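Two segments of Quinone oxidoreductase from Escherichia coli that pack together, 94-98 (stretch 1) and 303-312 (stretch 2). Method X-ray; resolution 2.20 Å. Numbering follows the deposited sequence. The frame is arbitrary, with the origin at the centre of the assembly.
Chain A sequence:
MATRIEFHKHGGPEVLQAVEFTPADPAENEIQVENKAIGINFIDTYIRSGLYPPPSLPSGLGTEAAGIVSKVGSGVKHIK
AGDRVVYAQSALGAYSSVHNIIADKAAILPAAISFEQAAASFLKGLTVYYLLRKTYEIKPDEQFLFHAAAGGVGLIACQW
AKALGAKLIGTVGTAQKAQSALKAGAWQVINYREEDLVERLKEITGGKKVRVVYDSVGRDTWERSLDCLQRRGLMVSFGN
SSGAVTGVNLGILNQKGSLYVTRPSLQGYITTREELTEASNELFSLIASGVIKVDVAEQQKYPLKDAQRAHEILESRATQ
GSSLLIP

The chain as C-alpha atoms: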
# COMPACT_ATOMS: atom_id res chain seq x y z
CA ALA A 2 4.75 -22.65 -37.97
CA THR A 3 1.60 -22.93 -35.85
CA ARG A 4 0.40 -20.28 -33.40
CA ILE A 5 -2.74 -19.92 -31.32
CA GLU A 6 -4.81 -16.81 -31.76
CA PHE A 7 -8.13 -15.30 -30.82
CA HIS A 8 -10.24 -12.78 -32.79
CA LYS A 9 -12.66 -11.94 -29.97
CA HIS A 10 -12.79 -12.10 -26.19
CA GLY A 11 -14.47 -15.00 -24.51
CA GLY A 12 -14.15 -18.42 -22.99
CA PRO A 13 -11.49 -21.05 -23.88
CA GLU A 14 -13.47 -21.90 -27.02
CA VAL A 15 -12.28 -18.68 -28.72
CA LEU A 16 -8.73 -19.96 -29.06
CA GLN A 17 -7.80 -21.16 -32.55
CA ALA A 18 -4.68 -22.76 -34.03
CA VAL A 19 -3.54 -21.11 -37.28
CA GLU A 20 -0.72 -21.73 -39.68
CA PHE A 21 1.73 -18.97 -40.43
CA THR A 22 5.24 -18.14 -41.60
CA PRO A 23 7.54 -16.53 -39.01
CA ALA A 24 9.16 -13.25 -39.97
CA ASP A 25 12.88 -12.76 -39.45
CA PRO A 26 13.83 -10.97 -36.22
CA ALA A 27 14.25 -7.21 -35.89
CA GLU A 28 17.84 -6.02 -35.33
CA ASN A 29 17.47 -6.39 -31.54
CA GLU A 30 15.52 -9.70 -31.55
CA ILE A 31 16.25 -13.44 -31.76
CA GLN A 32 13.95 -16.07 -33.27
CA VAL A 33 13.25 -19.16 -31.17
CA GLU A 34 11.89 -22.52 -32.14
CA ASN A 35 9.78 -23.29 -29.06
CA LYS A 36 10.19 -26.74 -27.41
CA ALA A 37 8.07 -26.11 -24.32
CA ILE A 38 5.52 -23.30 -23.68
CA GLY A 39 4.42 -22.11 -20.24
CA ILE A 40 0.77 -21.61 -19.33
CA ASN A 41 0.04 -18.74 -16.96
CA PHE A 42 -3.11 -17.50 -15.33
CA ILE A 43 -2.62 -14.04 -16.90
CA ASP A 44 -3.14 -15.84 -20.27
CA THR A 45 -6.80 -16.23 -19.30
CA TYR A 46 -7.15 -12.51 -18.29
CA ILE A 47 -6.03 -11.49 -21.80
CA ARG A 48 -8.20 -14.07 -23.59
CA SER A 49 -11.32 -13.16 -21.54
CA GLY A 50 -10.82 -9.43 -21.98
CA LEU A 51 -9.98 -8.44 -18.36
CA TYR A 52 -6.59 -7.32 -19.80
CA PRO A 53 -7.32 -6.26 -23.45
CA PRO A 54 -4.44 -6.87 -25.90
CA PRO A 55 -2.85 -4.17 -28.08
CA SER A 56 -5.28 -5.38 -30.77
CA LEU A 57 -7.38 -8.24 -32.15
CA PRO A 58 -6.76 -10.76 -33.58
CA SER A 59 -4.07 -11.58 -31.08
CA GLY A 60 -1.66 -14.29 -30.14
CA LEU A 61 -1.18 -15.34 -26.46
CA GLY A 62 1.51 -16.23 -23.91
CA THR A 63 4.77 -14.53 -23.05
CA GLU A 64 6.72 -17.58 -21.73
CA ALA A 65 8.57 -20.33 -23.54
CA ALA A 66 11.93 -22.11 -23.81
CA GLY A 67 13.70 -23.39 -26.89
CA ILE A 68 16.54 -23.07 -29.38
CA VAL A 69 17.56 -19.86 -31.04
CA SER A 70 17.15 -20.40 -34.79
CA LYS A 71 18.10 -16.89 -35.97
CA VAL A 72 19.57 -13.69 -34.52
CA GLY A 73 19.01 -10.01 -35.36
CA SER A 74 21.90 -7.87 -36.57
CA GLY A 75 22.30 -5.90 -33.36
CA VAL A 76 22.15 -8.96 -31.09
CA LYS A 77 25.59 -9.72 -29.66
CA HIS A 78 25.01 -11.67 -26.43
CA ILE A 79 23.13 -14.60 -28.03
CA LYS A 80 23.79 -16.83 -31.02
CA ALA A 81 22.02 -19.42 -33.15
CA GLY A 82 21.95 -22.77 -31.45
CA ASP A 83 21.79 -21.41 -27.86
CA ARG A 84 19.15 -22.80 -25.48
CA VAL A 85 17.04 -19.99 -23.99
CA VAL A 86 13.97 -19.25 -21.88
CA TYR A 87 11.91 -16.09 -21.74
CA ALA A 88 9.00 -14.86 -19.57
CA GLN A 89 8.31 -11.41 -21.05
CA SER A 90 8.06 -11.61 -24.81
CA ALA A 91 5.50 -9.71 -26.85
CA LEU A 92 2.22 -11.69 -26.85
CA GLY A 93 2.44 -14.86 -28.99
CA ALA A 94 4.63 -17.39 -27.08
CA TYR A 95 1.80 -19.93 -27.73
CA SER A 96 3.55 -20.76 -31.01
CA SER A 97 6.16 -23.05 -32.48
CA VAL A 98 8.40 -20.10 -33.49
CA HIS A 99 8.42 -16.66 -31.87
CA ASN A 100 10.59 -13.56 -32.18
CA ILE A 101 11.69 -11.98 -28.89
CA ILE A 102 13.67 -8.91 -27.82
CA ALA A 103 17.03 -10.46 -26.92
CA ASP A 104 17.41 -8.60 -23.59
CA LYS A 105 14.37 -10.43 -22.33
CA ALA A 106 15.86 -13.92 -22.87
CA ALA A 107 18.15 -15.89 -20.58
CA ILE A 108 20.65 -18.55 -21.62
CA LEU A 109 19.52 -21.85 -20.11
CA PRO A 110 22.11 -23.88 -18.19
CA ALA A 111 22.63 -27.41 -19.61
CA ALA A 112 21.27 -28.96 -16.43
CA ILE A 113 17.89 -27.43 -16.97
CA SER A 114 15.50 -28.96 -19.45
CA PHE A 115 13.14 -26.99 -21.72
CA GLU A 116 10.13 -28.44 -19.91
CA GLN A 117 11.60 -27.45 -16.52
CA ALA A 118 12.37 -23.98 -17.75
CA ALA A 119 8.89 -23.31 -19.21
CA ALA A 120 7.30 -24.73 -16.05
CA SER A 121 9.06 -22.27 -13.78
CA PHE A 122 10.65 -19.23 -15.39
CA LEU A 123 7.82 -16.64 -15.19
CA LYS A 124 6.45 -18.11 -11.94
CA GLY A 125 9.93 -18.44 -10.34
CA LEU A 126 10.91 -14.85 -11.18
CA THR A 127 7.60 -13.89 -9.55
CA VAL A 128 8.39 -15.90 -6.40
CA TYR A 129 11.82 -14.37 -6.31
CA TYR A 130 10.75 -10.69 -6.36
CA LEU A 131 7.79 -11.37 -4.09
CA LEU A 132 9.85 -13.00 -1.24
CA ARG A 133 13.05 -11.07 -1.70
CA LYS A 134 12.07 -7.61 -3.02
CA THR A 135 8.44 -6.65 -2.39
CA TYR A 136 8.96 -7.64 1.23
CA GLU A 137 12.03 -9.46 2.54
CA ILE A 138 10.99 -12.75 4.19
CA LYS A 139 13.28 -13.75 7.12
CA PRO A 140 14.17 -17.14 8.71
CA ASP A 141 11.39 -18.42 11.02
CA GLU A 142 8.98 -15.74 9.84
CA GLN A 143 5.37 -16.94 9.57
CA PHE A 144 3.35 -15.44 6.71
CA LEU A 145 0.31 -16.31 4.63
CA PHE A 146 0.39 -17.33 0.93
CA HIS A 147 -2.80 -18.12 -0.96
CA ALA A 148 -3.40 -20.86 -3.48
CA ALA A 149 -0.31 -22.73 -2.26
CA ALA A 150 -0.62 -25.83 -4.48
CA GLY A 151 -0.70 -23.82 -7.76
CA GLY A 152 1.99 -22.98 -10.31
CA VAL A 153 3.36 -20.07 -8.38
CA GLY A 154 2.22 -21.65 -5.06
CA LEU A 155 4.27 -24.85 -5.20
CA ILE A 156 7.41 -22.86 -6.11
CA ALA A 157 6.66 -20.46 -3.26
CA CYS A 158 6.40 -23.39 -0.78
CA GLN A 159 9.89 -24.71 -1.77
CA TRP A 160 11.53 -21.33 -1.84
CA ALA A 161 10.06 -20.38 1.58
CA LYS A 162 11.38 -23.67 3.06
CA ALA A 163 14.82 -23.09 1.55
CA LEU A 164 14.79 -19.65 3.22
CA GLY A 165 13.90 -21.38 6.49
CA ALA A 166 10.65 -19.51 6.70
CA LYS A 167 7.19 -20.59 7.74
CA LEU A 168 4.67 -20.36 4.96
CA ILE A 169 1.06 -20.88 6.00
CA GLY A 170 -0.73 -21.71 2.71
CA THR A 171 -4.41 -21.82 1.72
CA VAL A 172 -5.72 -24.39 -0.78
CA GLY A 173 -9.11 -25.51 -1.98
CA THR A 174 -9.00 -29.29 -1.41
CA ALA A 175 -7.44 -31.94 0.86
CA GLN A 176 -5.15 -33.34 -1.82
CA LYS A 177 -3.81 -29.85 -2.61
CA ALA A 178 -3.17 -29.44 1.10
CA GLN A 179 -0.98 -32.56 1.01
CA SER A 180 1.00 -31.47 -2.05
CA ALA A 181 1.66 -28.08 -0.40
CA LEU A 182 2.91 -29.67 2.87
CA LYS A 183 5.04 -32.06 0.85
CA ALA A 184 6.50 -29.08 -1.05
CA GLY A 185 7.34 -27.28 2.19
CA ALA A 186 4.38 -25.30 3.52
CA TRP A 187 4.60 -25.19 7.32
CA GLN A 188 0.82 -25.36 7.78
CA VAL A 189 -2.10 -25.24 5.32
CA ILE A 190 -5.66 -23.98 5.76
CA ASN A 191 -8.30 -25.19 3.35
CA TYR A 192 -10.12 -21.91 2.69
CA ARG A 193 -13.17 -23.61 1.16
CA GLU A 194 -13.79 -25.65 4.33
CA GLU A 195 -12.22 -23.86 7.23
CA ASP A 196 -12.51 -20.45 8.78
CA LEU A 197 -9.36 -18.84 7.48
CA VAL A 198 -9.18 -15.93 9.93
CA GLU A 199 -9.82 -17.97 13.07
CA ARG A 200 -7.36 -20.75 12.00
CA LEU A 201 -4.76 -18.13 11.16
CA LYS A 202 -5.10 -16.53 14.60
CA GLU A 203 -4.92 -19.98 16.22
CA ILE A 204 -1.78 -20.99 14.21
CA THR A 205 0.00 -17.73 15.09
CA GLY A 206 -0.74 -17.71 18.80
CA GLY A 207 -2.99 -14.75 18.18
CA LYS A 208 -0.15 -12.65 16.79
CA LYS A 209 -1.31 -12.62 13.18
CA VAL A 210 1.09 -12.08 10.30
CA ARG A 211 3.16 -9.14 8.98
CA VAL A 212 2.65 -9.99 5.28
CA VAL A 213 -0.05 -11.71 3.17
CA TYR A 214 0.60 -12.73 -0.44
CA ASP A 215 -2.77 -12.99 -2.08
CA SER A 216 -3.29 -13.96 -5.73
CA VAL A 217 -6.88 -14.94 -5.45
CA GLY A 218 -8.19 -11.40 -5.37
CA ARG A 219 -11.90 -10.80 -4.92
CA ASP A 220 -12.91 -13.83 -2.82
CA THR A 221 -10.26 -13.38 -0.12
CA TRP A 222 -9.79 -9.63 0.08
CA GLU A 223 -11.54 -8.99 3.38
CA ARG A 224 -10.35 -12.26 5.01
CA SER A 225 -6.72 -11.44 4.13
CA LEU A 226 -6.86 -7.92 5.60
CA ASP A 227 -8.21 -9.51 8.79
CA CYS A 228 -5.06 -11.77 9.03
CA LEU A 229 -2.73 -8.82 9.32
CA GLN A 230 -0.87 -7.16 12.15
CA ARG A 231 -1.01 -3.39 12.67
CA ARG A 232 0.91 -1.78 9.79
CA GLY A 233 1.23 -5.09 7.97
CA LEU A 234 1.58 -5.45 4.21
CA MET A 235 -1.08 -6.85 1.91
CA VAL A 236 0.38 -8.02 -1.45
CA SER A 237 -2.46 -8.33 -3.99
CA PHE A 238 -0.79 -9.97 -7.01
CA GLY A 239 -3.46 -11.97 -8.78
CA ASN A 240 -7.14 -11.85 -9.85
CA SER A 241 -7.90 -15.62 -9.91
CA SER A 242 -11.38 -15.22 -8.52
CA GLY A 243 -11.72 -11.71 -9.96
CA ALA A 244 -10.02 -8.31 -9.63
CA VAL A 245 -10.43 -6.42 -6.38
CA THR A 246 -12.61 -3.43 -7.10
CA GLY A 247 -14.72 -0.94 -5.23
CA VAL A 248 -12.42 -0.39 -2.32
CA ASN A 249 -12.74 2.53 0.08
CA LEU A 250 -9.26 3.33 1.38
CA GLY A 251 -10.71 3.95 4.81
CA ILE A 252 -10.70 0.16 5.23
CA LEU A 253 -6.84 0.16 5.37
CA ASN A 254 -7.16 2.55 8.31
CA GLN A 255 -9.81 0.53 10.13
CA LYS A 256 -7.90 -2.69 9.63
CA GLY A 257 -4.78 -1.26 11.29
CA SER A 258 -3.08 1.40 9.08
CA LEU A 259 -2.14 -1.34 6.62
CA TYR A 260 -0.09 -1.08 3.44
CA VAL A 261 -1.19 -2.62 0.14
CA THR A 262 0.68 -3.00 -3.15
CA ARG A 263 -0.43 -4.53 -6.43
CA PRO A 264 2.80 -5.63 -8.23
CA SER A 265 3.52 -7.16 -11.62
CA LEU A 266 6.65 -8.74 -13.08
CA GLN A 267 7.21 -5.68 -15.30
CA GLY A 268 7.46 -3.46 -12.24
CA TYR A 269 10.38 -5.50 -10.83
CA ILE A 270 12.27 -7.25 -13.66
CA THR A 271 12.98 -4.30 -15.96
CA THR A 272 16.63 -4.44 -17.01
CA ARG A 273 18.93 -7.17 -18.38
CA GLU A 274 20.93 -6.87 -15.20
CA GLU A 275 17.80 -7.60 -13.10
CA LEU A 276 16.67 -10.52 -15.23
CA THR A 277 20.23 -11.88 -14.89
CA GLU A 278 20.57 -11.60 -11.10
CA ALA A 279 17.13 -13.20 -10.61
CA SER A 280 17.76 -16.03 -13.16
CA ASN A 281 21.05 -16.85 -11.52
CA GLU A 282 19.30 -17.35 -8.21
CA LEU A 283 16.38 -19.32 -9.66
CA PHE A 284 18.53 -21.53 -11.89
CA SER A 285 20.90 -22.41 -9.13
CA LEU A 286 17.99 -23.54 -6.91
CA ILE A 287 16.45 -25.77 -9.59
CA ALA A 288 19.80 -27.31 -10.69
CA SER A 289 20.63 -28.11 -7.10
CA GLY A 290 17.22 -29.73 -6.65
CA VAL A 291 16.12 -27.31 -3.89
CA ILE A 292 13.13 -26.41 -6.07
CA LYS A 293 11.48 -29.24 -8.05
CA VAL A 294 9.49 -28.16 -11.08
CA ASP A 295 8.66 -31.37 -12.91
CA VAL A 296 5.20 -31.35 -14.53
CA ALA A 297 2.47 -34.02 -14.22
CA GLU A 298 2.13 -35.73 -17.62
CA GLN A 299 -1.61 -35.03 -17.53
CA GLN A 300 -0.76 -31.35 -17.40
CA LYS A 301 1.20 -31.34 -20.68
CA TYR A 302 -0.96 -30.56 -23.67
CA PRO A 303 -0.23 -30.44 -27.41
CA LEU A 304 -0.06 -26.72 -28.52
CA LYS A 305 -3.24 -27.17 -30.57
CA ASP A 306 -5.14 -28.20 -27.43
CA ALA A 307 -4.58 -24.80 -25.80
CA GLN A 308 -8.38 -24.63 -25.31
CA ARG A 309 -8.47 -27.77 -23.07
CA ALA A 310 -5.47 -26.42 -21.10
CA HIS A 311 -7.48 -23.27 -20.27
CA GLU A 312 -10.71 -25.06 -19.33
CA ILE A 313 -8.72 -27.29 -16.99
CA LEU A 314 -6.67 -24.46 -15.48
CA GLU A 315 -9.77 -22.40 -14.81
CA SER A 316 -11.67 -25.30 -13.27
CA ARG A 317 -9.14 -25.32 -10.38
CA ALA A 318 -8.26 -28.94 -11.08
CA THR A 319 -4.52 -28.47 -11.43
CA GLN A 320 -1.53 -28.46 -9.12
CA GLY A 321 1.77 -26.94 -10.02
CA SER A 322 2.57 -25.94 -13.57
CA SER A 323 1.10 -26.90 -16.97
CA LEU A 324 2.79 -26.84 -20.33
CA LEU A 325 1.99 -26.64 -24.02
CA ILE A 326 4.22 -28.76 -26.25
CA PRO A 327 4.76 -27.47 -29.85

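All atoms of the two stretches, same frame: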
# COMPACT_ATOMS: atom_id res chain seq x y z
N ALA A 94 3.79 -16.23 -27.45
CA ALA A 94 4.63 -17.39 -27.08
C ALA A 94 3.91 -18.73 -27.32
O ALA A 94 4.58 -19.77 -27.40
CB ALA A 94 5.12 -17.29 -25.66
N TYR A 95 2.57 -18.71 -27.42
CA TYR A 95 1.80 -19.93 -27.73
C TYR A 95 2.01 -20.14 -29.24
O TYR A 95 1.09 -19.88 -30.06
CB TYR A 95 0.29 -19.74 -27.49
CG TYR A 95 -0.24 -19.91 -26.08
CD1 TYR A 95 0.56 -19.66 -24.96
CD2 TYR A 95 -1.57 -20.24 -25.88
CE1 TYR A 95 0.03 -19.74 -23.67
CE2 TYR A 95 -2.11 -20.31 -24.60
CZ TYR A 95 -1.30 -20.06 -23.51
OH TYR A 95 -1.85 -20.06 -22.26
N SER A 96 3.21 -20.57 -29.62
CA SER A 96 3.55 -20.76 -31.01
C SER A 96 4.79 -21.63 -31.10
O SER A 96 5.60 -21.70 -30.15
CB SER A 96 3.86 -19.42 -31.64
OG SER A 96 4.97 -18.82 -31.00
N SER A 97 5.00 -22.21 -32.28
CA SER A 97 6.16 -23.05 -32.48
C SER A 97 7.42 -22.23 -32.77
O SER A 97 8.52 -22.70 -32.52
CB SER A 97 5.87 -24.11 -33.56
OG SER A 97 5.52 -23.52 -34.80
N VAL A 98 7.26 -20.99 -33.20
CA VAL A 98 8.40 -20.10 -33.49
C VAL A 98 7.96 -18.70 -33.07
O VAL A 98 6.86 -18.25 -33.47
CB VAL A 98 8.71 -20.01 -35.04
CG1 VAL A 98 10.01 -19.25 -35.30
CG2 VAL A 98 8.73 -21.41 -35.66
N PRO A 303 -0.80 -30.80 -26.09
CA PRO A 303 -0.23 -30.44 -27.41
C PRO A 303 -0.57 -28.92 -27.60
O PRO A 303 -1.60 -28.46 -27.10
CB PRO A 303 -1.10 -31.27 -28.38
CG PRO A 303 -1.66 -32.39 -27.53
CD PRO A 303 -1.90 -31.78 -26.20
N LEU A 304 0.27 -28.14 -28.29
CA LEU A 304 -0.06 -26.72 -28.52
C LEU A 304 -1.48 -26.49 -29.05
O LEU A 304 -2.20 -25.59 -28.58
CB LEU A 304 0.93 -26.10 -29.52
CG LEU A 304 0.59 -24.71 -30.09
CD1 LEU A 304 0.32 -23.73 -28.99
CD2 LEU A 304 1.77 -24.19 -30.88
N LYS A 305 -1.91 -27.31 -30.00
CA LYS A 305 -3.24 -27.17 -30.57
C LYS A 305 -4.38 -27.42 -29.58
O LYS A 305 -5.51 -27.09 -29.88
CB LYS A 305 -3.40 -28.03 -31.82
CG LYS A 305 -3.21 -29.54 -31.59
CD LYS A 305 -4.53 -30.23 -31.20
CE LYS A 305 -4.40 -31.77 -31.17
NZ LYS A 305 -5.60 -32.42 -30.51
N ASP A 306 -4.09 -27.99 -28.42
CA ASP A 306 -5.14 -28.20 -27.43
C ASP A 306 -5.12 -27.13 -26.33
O ASP A 306 -5.56 -27.37 -25.18
CB ASP A 306 -5.08 -29.61 -26.84
CG ASP A 306 -5.48 -30.70 -27.85
OD1 ASP A 306 -6.28 -30.39 -28.78
OD2 ASP A 306 -4.97 -31.85 -27.73
N ALA A 307 -4.64 -25.94 -26.71
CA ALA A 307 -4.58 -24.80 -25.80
C ALA A 307 -5.95 -24.56 -25.13
O ALA A 307 -6.01 -24.25 -23.93
CB ALA A 307 -4.08 -23.57 -26.52
N GLN A 308 -7.03 -24.77 -25.87
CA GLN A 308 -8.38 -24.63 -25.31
C GLN A 308 -8.65 -25.55 -24.09
O GLN A 308 -9.26 -25.13 -23.10
CB GLN A 308 -9.46 -24.90 -26.37
CG GLN A 308 -10.86 -24.89 -25.74
CD GLN A 308 -12.00 -25.20 -26.71
OE1 GLN A 308 -13.11 -25.51 -26.27
NE2 GLN A 308 -11.73 -25.13 -28.02
N ARG A 309 -8.27 -26.82 -24.19
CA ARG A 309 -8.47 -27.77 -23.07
C ARG A 309 -7.58 -27.35 -21.89
O ARG A 309 -7.98 -27.50 -20.76
CB ARG A 309 -8.10 -29.21 -23.49
CG ARG A 309 -8.51 -30.31 -22.48
N ALA A 310 -6.37 -26.87 -22.16
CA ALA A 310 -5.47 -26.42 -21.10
C ALA A 310 -6.14 -25.31 -20.27
O ALA A 310 -6.05 -25.32 -19.01
CB ALA A 310 -4.15 -25.93 -21.67
N HIS A 311 -6.80 -24.36 -20.95
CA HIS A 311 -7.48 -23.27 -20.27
C HIS A 311 -8.70 -23.75 -19.49
O HIS A 311 -8.89 -23.36 -18.34
CB HIS A 311 -7.91 -22.16 -21.24
CG HIS A 311 -6.83 -21.16 -21.55
ND1 HIS A 311 -5.50 -21.51 -21.72
CD2 HIS A 311 -6.88 -19.83 -21.75
CE1 HIS A 311 -4.79 -20.44 -22.02
NE2 HIS A 311 -5.61 -19.40 -22.04
N GLU A 312 -9.54 -24.59 -20.08
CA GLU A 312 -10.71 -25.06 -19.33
C GLU A 312 -10.27 -25.74 -18.03
O GLU A 312 -10.79 -25.45 -16.94
CB GLU A 312 -11.55 -26.03 -20.17
CG GLU A 312 -11.83 -25.53 -21.57
CD GLU A 312 -12.67 -26.48 -22.41
OE1 GLU A 312 -12.69 -27.69 -22.04
OE2 GLU A 312 -13.29 -26.03 -23.43

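The two segments lie more than 200 residues apart in sequence but meet in the fold over a small area, 214 Å² counting both sides. Stretch 1 has no regular helix or strand over most of its length. After Pro303, stretch 2 forms a short 3-10 segment, Leu304 and Lys305, and runs into a helix from Ala307 onward. No hydrogen bond or salt bridge joins the two, so the contact rests on apolar packing and one aromatic pair.

Ala94 is buried but does not reach stretch 2. Its carbonyl accepts a weak hydrogen bond from the backbone of Ser96, with Ser96 N 2.7 Å from Ala94 O. This bond spans Tyr95.

Tyr95 makes most of the contact. Its CA is 7.1 Å from the CA of Leu304, the closest CA pair across the two stretches. The CA-to-CB bond points sideways, but with chi1 at -83° (m) the end of the side chain comes nearer to stretch 2. The residue touches three partners there. Near its base, Tyr95 CB is 4.3 Å from Leu304 CD1, and the same methyl lies 4.0 Å from Tyr95 C. Along the ring, Tyr95 CD2 is 4.2 Å from Ala307 CB, an oblique approach. At the tip, Tyr95 OH is 3.0 Å from His311 CE1. Leu304, Ala307 and His311 thus meet successive parts of one side chain.

The Tyr95 and His311 rings meet rim to rim. Neither ring lies over the face of the other; their planes are at 86° and their centroids 6.0 Å apart. Tyr95 OH and His311 CE1 each lie near the plane of the other ring, at its edge. His311 also has a sideways CA-to-CB bond, and its chi1 of -84° (m) brings the imidazole nearer to the tyrosine. Tyr95 OH is hydrogen-bonded elsewhere in the structure.

Ser96 points its CB away from stretch 2, so its backbone makes the contact: Ser96 CA is 3.9 Å from Leu304 CD2. Its side chain, chi1 61° (p), stays 5.3 Å or more from the other stretch.

Ser97 also meets Leu304 through the backbone, with Ser97 N 4.0 Å from Leu304 CD2. Its OG is hydrogen-bonded elsewhere in the structure. Val98 is out of reach.

Leu304 therefore serves three consecutive residues. Its CB points toward stretch 1. Its CD1 makes the closest approach to Tyr95 and its CD2 the closest to Ser96 and Ser97, though both methyls lie within 4.5 Å of atoms of Tyr95 and of Ser96. Beyond the contact, Lys305 and Asp306 form a salt bridge, Lys305 NZ to Asp306 OD1 at 2.8 Å. The helix that follows is held by backbone bonds such as His311 N to Ala307 O, 3.1 Å, linking the two helical residues that meet Tyr95.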